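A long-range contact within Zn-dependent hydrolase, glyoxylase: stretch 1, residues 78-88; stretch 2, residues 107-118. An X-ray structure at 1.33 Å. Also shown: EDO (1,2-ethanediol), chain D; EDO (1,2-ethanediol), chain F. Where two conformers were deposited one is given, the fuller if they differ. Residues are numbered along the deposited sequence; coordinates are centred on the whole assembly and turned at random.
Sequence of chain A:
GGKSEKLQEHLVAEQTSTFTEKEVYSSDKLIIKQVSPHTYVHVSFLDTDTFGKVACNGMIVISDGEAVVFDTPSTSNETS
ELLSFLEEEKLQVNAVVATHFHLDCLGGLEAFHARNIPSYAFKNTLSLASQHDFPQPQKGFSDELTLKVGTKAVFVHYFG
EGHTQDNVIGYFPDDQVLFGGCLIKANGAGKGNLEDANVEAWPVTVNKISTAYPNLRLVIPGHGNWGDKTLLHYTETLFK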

# COMPACT_ATOMS: atom_id res chain seq x y z
N GLU A 78 -11.21 7.10 9.22
CA GLU A 78 -10.84 5.70 9.05
C GLU A 78 -9.40 5.44 9.45
O GLU A 78 -9.10 4.36 9.99
CB GLU A 78 -11.05 5.30 7.60
CG GLU A 78 -12.47 5.49 7.05
CD GLU A 78 -12.53 5.60 5.52
OE1 GLU A 78 -13.63 5.49 4.97
OE2 GLU A 78 -11.46 5.77 4.87
N THR A 79 -8.52 6.44 9.29
CA THR A 79 -7.14 6.26 9.70
C THR A 79 -7.05 6.21 11.22
O THR A 79 -6.29 5.42 11.78
CB THR A 79 -6.26 7.35 9.08
OG1 THR A 79 -6.47 7.35 7.65
CG2 THR A 79 -4.81 7.12 9.35
N SER A 80 -7.80 7.08 11.91
CA SER A 80 -7.86 7.01 13.37
C SER A 80 -8.37 5.65 13.85
O SER A 80 -7.87 5.11 14.85
CB SER A 80 -8.72 8.15 13.90
OG SER A 80 -8.13 9.38 13.51
N GLU A 81 -9.34 5.07 13.15
CA GLU A 81 -9.82 3.74 13.51
C GLU A 81 -8.71 2.70 13.38
O GLU A 81 -8.54 1.83 14.24
CB GLU A 81 -10.99 3.37 12.61
CG GLU A 81 -12.04 2.56 13.26
CD GLU A 81 -13.22 2.28 12.35
OE1 GLU A 81 -13.66 1.12 12.36
OE2 GLU A 81 -13.71 3.19 11.64
N LEU A 82 -7.95 2.77 12.29
CA LEU A 82 -6.81 1.89 12.12
C LEU A 82 -5.83 2.04 13.28
O LEU A 82 -5.36 1.06 13.84
CB LEU A 82 -6.15 2.19 10.77
CG LEU A 82 -4.87 1.46 10.39
CD1 LEU A 82 -5.04 -0.05 10.42
CD2 LEU A 82 -4.42 1.91 9.01
N LEU A 83 -5.47 3.28 13.61
CA LEU A 83 -4.46 3.50 14.63
C LEU A 83 -4.98 3.08 15.99
O LEU A 83 -4.21 2.58 16.82
CB LEU A 83 -4.03 4.97 14.60
CG LEU A 83 -3.10 5.25 13.42
CD1 LEU A 83 -3.02 6.70 13.08
CD2 LEU A 83 -1.75 4.72 13.76
N SER A 84 -6.28 3.27 16.25
CA SER A 84 -6.86 2.80 17.50
C SER A 84 -6.71 1.29 17.64
O SER A 84 -6.40 0.80 18.72
CB SER A 84 -8.34 3.20 17.55
OG SER A 84 -8.93 2.84 18.79
N PHE A 85 -6.91 0.55 16.55
CA PHE A 85 -6.74 -0.89 16.62
C PHE A 85 -5.30 -1.24 16.94
O PHE A 85 -5.03 -2.09 17.79
CB PHE A 85 -7.15 -1.52 15.31
CG PHE A 85 -6.82 -2.97 15.23
CD1 PHE A 85 -7.48 -3.88 16.04
CD2 PHE A 85 -5.84 -3.42 14.38
CE1 PHE A 85 -7.19 -5.23 15.98
CE2 PHE A 85 -5.54 -4.79 14.31
CZ PHE A 85 -6.23 -5.68 15.11
N LEU A 86 -4.35 -0.62 16.24
CA LEU A 86 -2.94 -0.91 16.50
C LEU A 86 -2.59 -0.60 17.94
O LEU A 86 -1.82 -1.34 18.57
CB LEU A 86 -2.06 -0.12 15.54
CG LEU A 86 -2.32 -0.49 14.08
CD1 LEU A 86 -1.51 0.36 13.13
CD2 LEU A 86 -1.97 -1.98 13.85
N GLU A 87 -3.14 0.49 18.48
CA GLU A 87 -2.92 0.84 19.87
C GLU A 87 -3.56 -0.18 20.81
O GLU A 87 -2.94 -0.55 21.81
CB GLU A 87 -3.42 2.26 20.13
CG GLU A 87 -2.61 3.34 19.35
CD GLU A 87 -3.17 4.75 19.43
OE1 GLU A 87 -4.27 4.96 20.01
OE2 GLU A 87 -2.48 5.67 18.90
N GLU A 88 -4.77 -0.66 20.51
CA GLU A 88 -5.34 -1.66 21.41
C GLU A 88 -4.52 -2.92 21.42
O GLU A 88 -4.48 -3.63 22.44
CB GLU A 88 -6.79 -1.98 21.08
CG GLU A 88 -7.68 -0.81 20.95
N GLY A 107 -4.54 10.37 2.48
CA GLY A 107 -5.56 11.25 3.00
C GLY A 107 -5.56 11.33 4.52
O GLY A 107 -5.96 12.35 5.09
N GLY A 108 -5.10 10.29 5.19
CA GLY A 108 -5.10 10.26 6.64
C GLY A 108 -3.76 10.49 7.32
O GLY A 108 -3.62 10.17 8.50
N LEU A 109 -2.80 11.10 6.63
CA LEU A 109 -1.48 11.20 7.24
C LEU A 109 -1.48 12.01 8.54
O LEU A 109 -0.65 11.76 9.42
CB LEU A 109 -0.49 11.82 6.28
CG LEU A 109 0.06 10.88 5.21
CD1 LEU A 109 1.03 11.68 4.37
CD2 LEU A 109 0.73 9.66 5.80
N GLU A 110 -2.36 13.01 8.68
CA GLU A 110 -2.29 13.83 9.88
C GLU A 110 -2.55 13.00 11.14
O GLU A 110 -2.01 13.33 12.22
CB GLU A 110 -3.24 15.02 9.81
CG GLU A 110 -3.51 15.70 11.15
CD GLU A 110 -2.26 16.32 11.82
OE1 GLU A 110 -1.21 16.50 11.16
OE2 GLU A 110 -2.35 16.64 13.02
N ALA A 111 -3.34 11.93 11.04
CA ALA A 111 -3.54 11.06 12.19
C ALA A 111 -2.23 10.41 12.63
O ALA A 111 -2.01 10.18 13.82
CB ALA A 111 -4.59 10.00 11.87
N PHE A 112 -1.36 10.08 11.67
CA PHE A 112 -0.05 9.55 12.03
C PHE A 112 0.83 10.65 12.59
O PHE A 112 1.49 10.47 13.62
CB PHE A 112 0.59 8.91 10.80
CG PHE A 112 0.04 7.57 10.46
CD1 PHE A 112 -1.10 7.44 9.68
CD2 PHE A 112 0.64 6.42 10.94
CE1 PHE A 112 -1.60 6.19 9.36
CE2 PHE A 112 0.13 5.19 10.63
CZ PHE A 112 -0.99 5.08 9.84
N HIS A 113 0.83 11.81 11.94
CA HIS A 113 1.69 12.89 12.37
C HIS A 113 1.32 13.35 13.77
O HIS A 113 2.20 13.60 14.59
CB HIS A 113 1.57 14.03 11.37
CG HIS A 113 2.07 13.69 10.01
ND1 HIS A 113 1.78 14.46 8.91
CD2 HIS A 113 2.86 12.67 9.56
CE1 HIS A 113 2.35 13.93 7.84
NE2 HIS A 113 3.00 12.83 8.21
N ALA A 114 0.03 13.41 14.07
CA ALA A 114 -0.40 13.81 15.40
C ALA A 114 0.21 12.94 16.49
O ALA A 114 0.43 13.40 17.63
CB ALA A 114 -1.91 13.71 15.47
N ARG A 115 0.47 11.68 16.17
CA ARG A 115 1.06 10.71 17.09
C ARG A 115 2.57 10.64 16.99
O ARG A 115 3.19 9.76 17.61
CB ARG A 115 0.46 9.33 16.81
CG ARG A 115 -1.01 9.23 17.18
CD ARG A 115 -1.67 8.01 16.52
NE ARG A 115 -2.99 7.77 17.06
CZ ARG A 115 -4.10 8.39 16.66
NH1 ARG A 115 -4.04 9.29 15.68
NH2 ARG A 115 -5.26 8.13 17.25
N ASN A 116 3.19 11.56 16.25
CA ASN A 116 4.64 11.58 16.08
C ASN A 116 5.14 10.31 15.42
O ASN A 116 6.28 9.91 15.63
CB ASN A 116 5.32 11.91 17.41
CG ASN A 116 5.03 13.34 17.85
OD1 ASN A 116 4.88 14.25 17.04
ND2 ASN A 116 4.91 13.52 19.16
N ILE A 117 4.32 9.74 14.55
CA ILE A 117 4.73 8.61 13.71
C ILE A 117 5.22 9.19 12.40
O ILE A 117 4.47 9.92 11.74
CB ILE A 117 3.58 7.62 13.48
CG1 ILE A 117 3.04 7.09 14.81
CG2 ILE A 117 4.08 6.44 12.61
CD1 ILE A 117 1.68 6.42 14.70
N PRO A 118 6.43 8.89 11.96
CA PRO A 118 6.95 9.52 10.75
C PRO A 118 6.34 8.91 9.50
O PRO A 118 6.04 7.72 9.46
CB PRO A 118 8.44 9.20 10.80
CG PRO A 118 8.53 7.93 11.60
CD PRO A 118 7.45 8.08 12.64
C1 EDO D . 2.41 16.23 15.78
O1 EDO D . 2.18 16.10 17.19
C2 EDO D . 1.55 17.35 15.21
O2 EDO D . 1.21 17.09 13.84
C1 EDO F . -0.68 17.61 6.48
O1 EDO F . 0.46 17.88 5.60
C2 EDO F . -0.54 16.39 7.42
O2 EDO F . -0.13 16.66 8.82

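Two helical segments pack here with their axes 8.9 Å apart at closest approach and their N-to-C directions inclined by 42°; the two stretches bury 413 Å² in all. Leu83 gives up the most surface. Its CA-to-CB bond points toward the second stretch, and with chi1 in m and chi2 in t the branched end settles among apolar groups. Leu83 CD1 sits almost directly over the face of the Phe112 ring, 3.9 Å from its centroid and 7° off the normal, a CH-pi contact; it also lies 3.8 Å from Ala111 CB. Leu83 CD2 touches Phe112 CE2 at 3.7 Å and Ile117 CD1 at 3.9 Å. A leucine suits this place because its two methyls can meet several neighbours without leaving a polar atom unsatisfied, while the small methyl of Ala111 lets the helices stay close.

Arg115, next in area covered, joins this apolar centre to the charged margin. Its guanidinium lays one face against Leu83 CD1, so the flat, poorly solvated surface of the group is used for packing and its edge remains free for hydrogen bonding. At that edge Arg115 NE donates to Glu87 OE2 at 2.8 Å, with an N-H...acceptor angle of 155°, forming a salt bridge; Arg115 NH1 donates to Ala111 O at 2.9 Å, which ties the guanidinium back to the helix that precedes Arg115. Glu87, one turn after Leu83, is thereby placed to reach the arginine from an exposed position.

At the other end, buried Thr79 points toward Gly108. Thr79 OG1 lies 3.4 Å from Gly108 CA, and an ideal CB on that glycine would fall 1.8 Å from Thr79 OG1, so the absence of a side chain permits the approach. Thr79 OG1 is hydrogen-bonded elsewhere in the structure, while Thr79 CG2 packs 3.3 Å from Phe112 CE1 and 3.8 Å from Ala111 CB: threonine serves both needs.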